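Local coordinates for uncharacterized protein MJ0764 (Methanocaldococcus jannaschii, PDB 2B8M) that is of unknown function but adopts the double-stranded beta-helix fold of the RmlC-like cupins and assembles as a pair of subunits, at residues H26-E38 with Q87-A101. Sequence-based numbering, arbitrary orientation.
Sequences HVQINHIVLPRGE and QNINSDILEFFVVKA. With SO4 (sulfate ion), chain B; SO4 (sulfate ion), chain D.
His31 turns its ring anti to the backbone N (chi1 172°) and Glu95 does likewise with its chain (chi1 -171°), which brings NE2 of His31 into a hydrogen bond with OE2 of Glu95 (2.6 Å). They sit on neighbouring antiparallel strands, 28-35 and 93-100, of the cupin double-stranded beta-helix. The carboxylate oxygen lies near the imidazole plane and is met on its anti side; with ND1 bonded to Glu19, both ring nitrogens are held and the ring's rotation is fixed. CD2 of His31 also rests over one face of Phe97, toward the rim.

On the other face of the sheet, the Phe96 ring lies against Ile32, whose CB stands 3.9 Å from the ring centroid in a CH-pi contact. Farther along this face, Gln28 OE1 takes a weak hydrogen bond from Lys100 NZ, which Asn46 also binds, and Gln28 NE2 donates to a sulfate, probably from the crystallisation liquor, that NZ also approaches.

Where the strands give way to turns, Asn88 ND2 reaches Leu34 O at 2.8 Å, from the face opposite Leu94 N, and OD1 accepts from Ser91 N in an Asx motif. With an alanine here, Leu34 O would lose its second donor and the 88-91 turn would probably be less firmly held. Beyond it, Arg36 NH2 forms a salt bridge to Asp92 OD1 (2.8 Å), which lies in the guanidinium plane, while Ser91 C lies over one guanidinium face.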
ATOM      1  N   HIS A  26       6.716  13.034  -0.210  1.00 22.28           N
ATOM      2  CA  HIS A  26       6.276  12.422  -1.438  1.00 21.63           C
ATOM      3  C   HIS A  26       5.040  11.586  -1.312  1.00 19.90           C
ATOM      4  O   HIS A  26       4.410  11.260  -2.310  1.00 21.73           O
ATOM      5  CB  HIS A  26       7.398  11.514  -1.952  1.00 21.67           C
ATOM      6  CG  HIS A  26       8.711  12.197  -2.063  1.00 20.69           C
ATOM      7  ND1 HIS A  26       8.912  13.273  -2.895  1.00 22.90           N
ATOM      8  CD2 HIS A  26       9.882  11.996  -1.412  1.00 24.64           C
ATOM      9  CE1 HIS A  26      10.161  13.691  -2.773  1.00 28.70           C
ATOM     10  NE2 HIS A  26      10.762  12.948  -1.863  1.00 27.13           N
ATOM     11  N   VAL A  27       4.711  11.144  -0.100  1.00 16.98           N
ATOM     12  CA  VAL A  27       3.645  10.144   0.030  1.00 17.61           C
ATOM     13  C   VAL A  27       3.130  10.077   1.467  1.00 20.84           C
ATOM     14  O   VAL A  27       3.846  10.366   2.412  1.00 19.35           O
ATOM     15  CB  VAL A  27       4.093   8.705  -0.405  1.00 18.67           C
ATOM     16  CG1 VAL A  27       4.913   8.021   0.694  1.00 20.64           C
ATOM     17  CG2 VAL A  27       2.931   7.782  -0.768  1.00 20.94           C
ATOM     18  N   GLN A  28       1.878   9.653   1.604  1.00 20.32           N
ATOM     19  CA  GLN A  28       1.303   9.269   2.878  1.00 21.05           C
ATOM     20  C   GLN A  28       0.760   7.845   2.779  1.00 19.27           C
ATOM     21  O   GLN A  28       0.146   7.450   1.779  1.00 19.95           O
ATOM     22  CB  GLN A  28       0.205  10.214   3.337  1.00 21.28           C
ATOM     23  CG  GLN A  28       0.612  11.606   3.534  1.00 22.06           C
ATOM     24  CD  GLN A  28      -0.578  12.510   3.812  1.00 22.70           C
ATOM     25  OE1 GLN A  28      -1.606  12.459   3.113  1.00 25.28           O
ATOM     26  NE2 GLN A  28      -0.456  13.343   4.829  1.00 23.20           N
ATOM     27  N   ILE A  29       1.037   7.053   3.810  1.00 19.82           N
ATOM     28  CA  ILE A  29       0.514   5.701   3.887  1.00 19.71           C
ATOM     29  C   ILE A  29      -0.063   5.477   5.278  1.00 20.32           C
ATOM     30  O   ILE A  29       0.635   5.565   6.286  1.00 19.55           O
ATOM     31  CB  ILE A  29       1.585   4.618   3.542  1.00 19.52           C
ATOM     32  CG1 ILE A  29       2.279   4.911   2.201  1.00 19.55           C
ATOM     33  CG2 ILE A  29       0.934   3.222   3.534  1.00 20.49           C
ATOM     34  CD1 ILE A  29       3.374   3.966   1.840  1.00 21.94           C
ATOM     35  N   ASN A  30      -1.352   5.172   5.326  1.00 18.69           N
ATOM     36  CA  ASN A  30      -2.056   4.875   6.568  1.00 19.43           C
ATOM     37  C   ASN A  30      -2.562   3.443   6.558  1.00 18.94           C
ATOM     38  O   ASN A  30      -2.778   2.857   5.494  1.00 20.86           O
ATOM     39  CB  ASN A  30      -3.201   5.885   6.770  1.00 20.64           C
ATOM     40  CG  ASN A  30      -2.732   7.292   6.687  1.00 22.30           C
ATOM     41  OD1 ASN A  30      -1.600   7.603   7.088  1.00 24.44           O
ATOM     42  ND2 ASN A  30      -3.574   8.175   6.173  1.00 21.71           N
ATOM     43  N   HIS A  31      -2.753   2.881   7.761  1.00 20.54           N
ATOM     44  CA  HIS A  31      -3.302   1.564   7.935  1.00 20.95           C
ATOM     45  C   HIS A  31      -4.563   1.687   8.775  1.00 20.51           C
ATOM     46  O   HIS A  31      -4.546   2.274   9.849  1.00 22.21           O
ATOM     47  CB  HIS A  31      -2.290   0.685   8.606  1.00 21.47           C
ATOM     48  CG  HIS A  31      -2.827  -0.653   9.010  1.00 20.55           C
ATOM     49  ND1 HIS A  31      -2.937  -1.024  10.324  1.00 20.29           N
ATOM     50  CD2 HIS A  31      -3.303  -1.685   8.278  1.00 22.16           C
ATOM     51  CE1 HIS A  31      -3.432  -2.251  10.388  1.00 22.67           C
ATOM     52  NE2 HIS A  31      -3.644  -2.680   9.160  1.00 21.91           N
ATOM     53  N   ILE A  32      -5.659   1.162   8.262  1.00 17.42           N
ATOM     54  CA  ILE A  32      -6.953   1.305   8.923  1.00 18.32           C
ATOM     55  C   ILE A  32      -7.629  -0.071   9.115  1.00 20.00           C
ATOM     56  O   ILE A  32      -7.654  -0.891   8.207  1.00 19.44           O
ATOM     57  CB  ILE A  32      -7.905   2.262   8.167  1.00 20.37           C
ATOM     58  CG1 ILE A  32      -7.226   3.644   8.033  1.00 25.10           C
ATOM     59  CG2 ILE A  32      -9.224   2.393   8.900  1.00 24.24           C
ATOM     60  CD1 ILE A  32      -7.924   4.595   7.216  1.00 32.25           C
ATOM     61  N   VAL A  33      -8.133  -0.283  10.328  1.00 19.72           N
ATOM     62  CA  VAL A  33      -9.008  -1.379  10.646  1.00 18.46           C
ATOM     63  C   VAL A  33     -10.309  -0.848  11.171  1.00 22.51           C
ATOM     64  O   VAL A  33     -10.334  -0.051  12.134  1.00 19.75           O
ATOM     65  CB  VAL A  33      -8.363  -2.348  11.671  1.00 19.33           C
ATOM     66  CG1 VAL A  33      -9.270  -3.552  11.941  1.00 18.88           C
ATOM     67  CG2 VAL A  33      -7.025  -2.781  11.153  1.00 24.26           C
ATOM     68  N   LEU A  34     -11.399  -1.299  10.541  1.00 19.94           N
ATOM     69  CA  LEU A  34     -12.743  -0.949  10.976  1.00 19.26           C
ATOM     70  C   LEU A  34     -13.483  -2.203  11.250  1.00 18.81           C
ATOM     71  O   LEU A  34     -13.784  -2.985  10.331  1.00 17.90           O
ATOM     72  CB  LEU A  34     -13.490  -0.153   9.884  1.00 19.44           C
ATOM     73  CG  LEU A  34     -12.880   1.191   9.490  1.00 20.40           C
ATOM     74  CD1 LEU A  34     -13.741   1.795   8.409  1.00 21.60           C
ATOM     75  CD2 LEU A  34     -12.788   2.125  10.698  1.00 21.93           C
ATOM     76  N   PRO A  35     -13.784  -2.442  12.525  1.00 20.49           N
ATOM     77  CA  PRO A  35     -14.757  -3.459  12.857  1.00 18.66           C
ATOM     78  C   PRO A  35     -16.143  -3.180  12.257  1.00 19.25           C
ATOM     79  O   PRO A  35     -16.462  -2.043  11.873  1.00 18.58           O
ATOM     80  CB  PRO A  35     -14.833  -3.382  14.391  1.00 21.79           C
ATOM     81  CG  PRO A  35     -13.532  -2.795  14.792  1.00 25.48           C
ATOM     82  CD  PRO A  35     -13.201  -1.807  13.719  1.00 22.15           C
ATOM     83  N   ARG A  36     -16.966  -4.221  12.180  1.00 17.84           N
ATOM     84  CA  ARG A  36     -18.326  -4.047  11.692  1.00 16.80           C
ATOM     85  C   ARG A  36     -19.026  -2.930  12.443  1.00 17.20           C
ATOM     86  O   ARG A  36     -19.027  -2.906  13.669  1.00 17.77           O
ATOM     87  CB  ARG A  36     -19.177  -5.317  11.839  1.00 19.24           C
ATOM     88  CG  ARG A  36     -20.408  -5.274  10.972  1.00 17.03           C
ATOM     89  CD  ARG A  36     -21.333  -6.456  11.237  1.00 19.34           C
ATOM     90  NE  ARG A  36     -20.704  -7.717  10.870  1.00 25.70           N
ATOM     91  CZ  ARG A  36     -20.873  -8.351   9.719  1.00 25.03           C
ATOM     92  NH1 ARG A  36     -21.629  -7.859   8.763  1.00 22.55           N
ATOM     93  NH2 ARG A  36     -20.266  -9.494   9.516  1.00 21.23           N
ATOM     94  N   GLY A  37     -19.674  -2.049  11.677  1.00 18.58           N
ATOM     95  CA  GLY A  37     -20.462  -0.945  12.183  1.00 22.09           C
ATOM     96  C   GLY A  37     -19.687   0.349  12.378  1.00 21.25           C
ATOM     97  O   GLY A  37     -20.248   1.324  12.892  1.00 22.77           O
ATOM     98  N   GLU A  38     -18.399   0.347  12.056  1.00 20.61           N
ATOM     99  CA  GLU A  38     -17.609   1.546  12.218  1.00 21.47           C
ATOM    100  C   GLU A  38     -17.466   2.212  10.883  1.00 19.69           C
ATOM    101  O   GLU A  38     -17.604   1.580   9.819  1.00 21.48           O
ATOM    102  CB  GLU A  38     -16.219   1.241  12.804  1.00 20.84           C
ATOM    103  CG  GLU A  38     -16.247   0.499  14.161  1.00 25.67           C
ATOM    104  CD  GLU A  38     -16.490   1.382  15.366  1.00 37.12           C
ATOM    105  OE1 GLU A  38     -16.317   2.627  15.289  1.00 34.69           O
ATOM    106  OE2 GLU A  38     -16.863   0.809  16.415  1.00 51.21           O
ATOM    107  N   GLN A  87     -17.223   3.031   5.002  1.00 19.90           N
ATOM    108  CA  GLN A  87     -17.932   2.313   6.052  1.00 20.07           C
ATOM    109  C   GLN A  87     -17.641   0.822   5.987  1.00 18.36           C
ATOM    110  O   GLN A  87     -17.386   0.278   4.911  1.00 20.20           O
ATOM    111  CB  GLN A  87     -19.440   2.489   5.908  1.00 21.91           C
ATOM    112  CG  GLN A  87     -19.965   3.901   5.894  1.00 22.95           C
ATOM    113  CD  GLN A  87     -21.428   3.880   5.592  1.00 20.63           C
ATOM    114  OE1 GLN A  87     -22.283   4.063   6.484  1.00 28.75           O
ATOM    115  NE2 GLN A  87     -21.750   3.622   4.339  1.00 16.97           N
ATOM    116  N   ASN A  88     -17.615   0.165   7.154  1.00 18.49           N
ATOM    117  CA  ASN A  88     -17.732  -1.263   7.207  1.00 19.09           C
ATOM    118  C   ASN A  88     -19.079  -1.691   7.713  1.00 18.62           C
ATOM    119  O   ASN A  88     -19.359  -1.699   8.915  1.00 18.90           O
ATOM    120  CB  ASN A  88     -16.632  -1.904   8.051  1.00 18.63           C
ATOM    121  CG  ASN A  88     -16.705  -3.435   8.052  1.00 17.20           C
ATOM    122  OD1 ASN A  88     -17.399  -4.050   7.232  1.00 17.13           O
ATOM    123  ND2 ASN A  88     -16.043  -4.044   9.003  1.00 17.92           N
ATOM    124  N   ILE A  89     -19.924  -2.057   6.770  1.00 20.94           N
ATOM    125  CA  ILE A  89     -21.256  -2.556   7.070  1.00 20.56           C
ATOM    126  C   ILE A  89     -21.303  -4.088   7.012  1.00 20.35           C
ATOM    127  O   ILE A  89     -21.976  -4.729   7.819  1.00 16.95           O
ATOM    128  CB  ILE A  89     -22.251  -1.985   6.069  1.00 23.36           C
ATOM    129  CG1 ILE A  89     -22.234  -0.458   6.134  1.00 21.26           C
ATOM    130  CG2 ILE A  89     -23.658  -2.515   6.332  1.00 23.86           C
ATOM    131  CD1 ILE A  89     -23.140   0.199   5.129  1.00 26.03           C
ATOM    132  N   ASN A  90     -20.603  -4.660   6.046  1.00 17.84           N
ATOM    133  CA  ASN A  90     -20.871  -6.021   5.607  1.00 20.51           C
ATOM    134  C   ASN A  90     -19.823  -7.048   6.004  1.00 20.98           C
ATOM    135  O   ASN A  90     -19.917  -8.184   5.560  1.00 25.42           O
ATOM    136  CB  ASN A  90     -21.032  -6.035   4.076  1.00 20.52           C
ATOM    137  CG  ASN A  90     -22.245  -5.222   3.606  1.00 22.98           C
ATOM    138  OD1 ASN A  90     -23.256  -5.160   4.277  1.00 24.04           O
ATOM    139  ND2 ASN A  90     -22.102  -4.557   2.467  1.00 27.65           N
ATOM    140  N   SER A  91     -18.838  -6.693   6.834  1.00 17.92           N
ATOM    141  CA  SER A  91     -17.804  -7.645   7.228  1.00 19.52           C
ATOM    142  C   SER A  91     -17.454  -7.474   8.697  1.00 20.10           C
ATOM    143  O   SER A  91     -17.694  -6.410   9.275  1.00 18.95           O
ATOM    144  CB  SER A  91     -16.542  -7.507   6.375  1.00 21.61           C
ATOM    145  OG  SER A  91     -15.883  -6.257   6.555  1.00 20.54           O
ATOM    146  N   ASP A  92     -16.940  -8.538   9.298  1.00 17.43           N
ATOM    147  CA  ASP A  92     -16.580  -8.512  10.710  1.00 17.32           C
ATOM    148  C   ASP A  92     -15.464  -7.509  10.918  1.00 19.30           C
ATOM    149  O   ASP A  92     -15.475  -6.738  11.887  1.00 17.81           O
ATOM    150  CB  ASP A  92     -16.144  -9.904  11.198  1.00 18.22           C
ATOM    151  CG  ASP A  92     -17.317 -10.854  11.412  1.00 25.57           C
ATOM    152  OD1 ASP A  92     -18.474 -10.389  11.493  1.00 26.42           O
ATOM    153  OD2 ASP A  92     -17.073 -12.080  11.475  1.00 31.38           O
ATOM    154  N   ILE A  93     -14.498  -7.541  10.011  1.00 20.67           N
ATOM    155  CA  ILE A  93     -13.319  -6.713  10.091  1.00 20.44           C
ATOM    156  C   ILE A  93     -12.915  -6.265   8.686  1.00 20.43           C
ATOM    157  O   ILE A  93     -12.656  -7.098   7.799  1.00 18.99           O
ATOM    158  CB  ILE A  93     -12.107  -7.471  10.706  1.00 21.85           C
ATOM    159  CG1 ILE A  93     -12.346  -7.879  12.163  1.00 24.25           C
ATOM    160  CG2 ILE A  93     -10.840  -6.646  10.596  1.00 25.08           C
ATOM    161  CD1 ILE A  93     -12.311  -6.707  13.159  1.00 28.77           C
ATOM    162  N   LEU A  94     -12.790  -4.950   8.495  1.00 20.14           N
ATOM    163  CA  LEU A  94     -12.316  -4.400   7.241  1.00 19.11           C
ATOM    164  C   LEU A  94     -10.974  -3.819   7.542  1.00 20.95           C
ATOM    165  O   LEU A  94     -10.862  -3.026   8.478  1.00 18.91           O
ATOM    166  CB  LEU A  94     -13.184  -3.245   6.780  1.00 18.12           C
ATOM    167  CG  LEU A  94     -12.766  -2.255   5.673  1.00 19.05           C
ATOM    168  CD1 LEU A  94     -12.492  -2.953   4.340  1.00 21.55           C
ATOM    169  CD2 LEU A  94     -13.823  -1.266   5.468  1.00 21.30           C
ATOM    170  N   GLU A  95      -9.992  -4.216   6.752  1.00 19.25           N
ATOM    171  CA  GLU A  95      -8.626  -3.769   6.891  1.00 18.60           C
ATOM    172  C   GLU A  95      -8.113  -3.281   5.539  1.00 21.89           C
ATOM    173  O   GLU A  95      -8.188  -4.003   4.546  1.00 18.79           O
ATOM    174  CB  GLU A  95      -7.740  -4.900   7.438  1.00 19.51           C
ATOM    175  CG  GLU A  95      -6.372  -4.413   7.784  1.00 17.62           C
ATOM    176  CD  GLU A  95      -5.482  -5.474   8.384  1.00 29.27           C
ATOM    177  OE1 GLU A  95      -5.956  -6.614   8.540  1.00 35.39           O
ATOM    178  OE2 GLU A  95      -4.300  -5.172   8.685  1.00 28.23           O
ATOM    179  N   PHE A  96      -7.576  -2.064   5.512  1.00 19.15           N
ATOM    180  CA  PHE A  96      -7.028  -1.487   4.268  1.00 20.61           C
ATOM    181  C   PHE A  96      -5.847  -0.572   4.543  1.00 21.10           C
ATOM    182  O   PHE A  96      -5.677  -0.088   5.670  1.00 21.40           O
ATOM    183  CB  PHE A  96      -8.094  -0.800   3.410  1.00 20.76           C
ATOM    184  CG  PHE A  96      -8.824   0.277   4.092  1.00 16.77           C
ATOM    185  CD1 PHE A  96      -9.801  -0.020   5.014  1.00 22.16           C
ATOM    186  CD2 PHE A  96      -8.551   1.603   3.822  1.00 19.26           C
ATOM    187  CE1 PHE A  96     -10.509   1.011   5.663  1.00 20.24           C
ATOM    188  CE2 PHE A  96      -9.218   2.626   4.456  1.00 22.39           C
ATOM    189  CZ  PHE A  96     -10.194   2.334   5.397  1.00 19.90           C
ATOM    190  N   PHE A  97      -5.044  -0.355   3.512  1.00 20.47           N
ATOM    191  CA  PHE A  97      -4.087   0.727   3.494  1.00 19.74           C
ATOM    192  C   PHE A  97      -4.578   1.852   2.626  1.00 18.51           C
ATOM    193  O   PHE A  97      -5.258   1.622   1.634  1.00 22.51           O
ATOM    194  CB  PHE A  97      -2.719   0.263   3.003  1.00 20.66           C
ATOM    195  CG  PHE A  97      -2.116  -0.785   3.890  1.00 20.42           C
ATOM    196  CD1 PHE A  97      -2.403  -2.135   3.699  1.00 25.31           C
ATOM    197  CD2 PHE A  97      -1.288  -0.411   4.942  1.00 20.70           C
ATOM    198  CE1 PHE A  97      -1.869  -3.061   4.556  1.00 26.12           C
ATOM    199  CE2 PHE A  97      -0.739  -1.350   5.777  1.00 22.48           C
ATOM    200  CZ  PHE A  97      -1.033  -2.660   5.596  1.00 21.98           C
ATOM    201  N   VAL A  98      -4.185   3.057   3.010  1.00 20.03           N
ATOM    202  CA  VAL A  98      -4.486   4.258   2.267  1.00 20.16           C
ATOM    203  C   VAL A  98      -3.157   4.799   1.778  1.00 20.46           C
ATOM    204  O   VAL A  98      -2.268   5.012   2.578  1.00 21.33           O
ATOM    205  CB  VAL A  98      -5.147   5.323   3.148  1.00 21.05           C
ATOM    206  CG1 VAL A  98      -5.406   6.570   2.382  1.00 23.60           C
ATOM    207  CG2 VAL A  98      -6.454   4.811   3.743  1.00 21.23           C
ATOM    208  N   VAL A  99      -3.032   4.975   0.459  1.00 21.66           N
ATOM    209  CA  VAL A  99      -1.830   5.505  -0.144  1.00 19.92           C
ATOM    210  C   VAL A  99      -2.221   6.820  -0.790  1.00 19.62           C
ATOM    211  O   VAL A  99      -3.166   6.898  -1.571  1.00 21.53           O
ATOM    212  CB  VAL A  99      -1.257   4.548  -1.206  1.00 20.93           C
ATOM    213  CG1 VAL A  99      -0.110   5.220  -1.975  1.00 24.06           C
ATOM    214  CG2 VAL A  99      -0.864   3.226  -0.591  1.00 24.57           C
ATOM    215  N   LYS A 100      -1.509   7.880  -0.447  1.00 22.18           N
ATOM    216  CA  LYS A 100      -1.833   9.189  -0.987  1.00 22.24           C
ATOM    217  C   LYS A 100      -0.582   9.783  -1.591  1.00 21.88           C
ATOM    218  O   LYS A 100       0.473   9.837  -0.957  1.00 21.95           O
ATOM    219  CB  LYS A 100      -2.420  10.094   0.099  1.00 21.33           C
ATOM    220  CG  LYS A 100      -3.688   9.567   0.748  1.00 27.26           C
ATOM    221  CD  LYS A 100      -3.965  10.270   2.049  1.00 28.73           C
ATOM    222  CE  LYS A 100      -4.168  11.735   1.851  1.00 28.04           C
ATOM    223  NZ  LYS A 100      -4.426  12.441   3.134  1.00 31.76           N
ATOM    224  N   ALA A 101      -0.698  10.219  -2.842  1.00 20.23           N
ATOM    225  CA  ALA A 101       0.430  10.855  -3.536  1.00 18.68           C
ATOM    226  C   ALA A 101      -0.105  11.826  -4.556  1.00 23.60           C
ATOM    227  O   ALA A 101      -1.039  11.513  -5.308  1.00 19.41           O
ATOM    228  CB  ALA A 101       1.316   9.834  -4.209  1.00 19.80           C
TER
HETATM  229  S   SO4 B 117      -4.033  14.291   6.088  1.00 36.42           S
HETATM  230  O1  SO4 B 117      -3.004  14.851   5.208  1.00 46.10           O
HETATM  231  O2  SO4 B 117      -3.451  13.223   6.907  1.00 48.67           O
HETATM  232  O3  SO4 B 117      -4.571  15.329   6.967  1.00 52.71           O
HETATM  233  O4  SO4 B 117      -5.123  13.748   5.289  1.00 55.28           O
HETATM  234  S   SO4 D 119       6.921  15.170  -5.206  1.00 50.66           S
HETATM  235  O1  SO4 D 119       6.885  15.121  -6.673  1.00 48.56           O
HETATM  236  O2  SO4 D 119       7.071  13.837  -4.646  1.00 32.55           O
HETATM  237  O3  SO4 D 119       8.058  15.968  -4.720  1.00 47.87           O
HETATM  238  O4  SO4 D 119       5.665  15.771  -4.738  1.00 56.39           O
HETATM  239  O   HOH W   1     -22.314  -9.493   6.321  1.00 28.01           O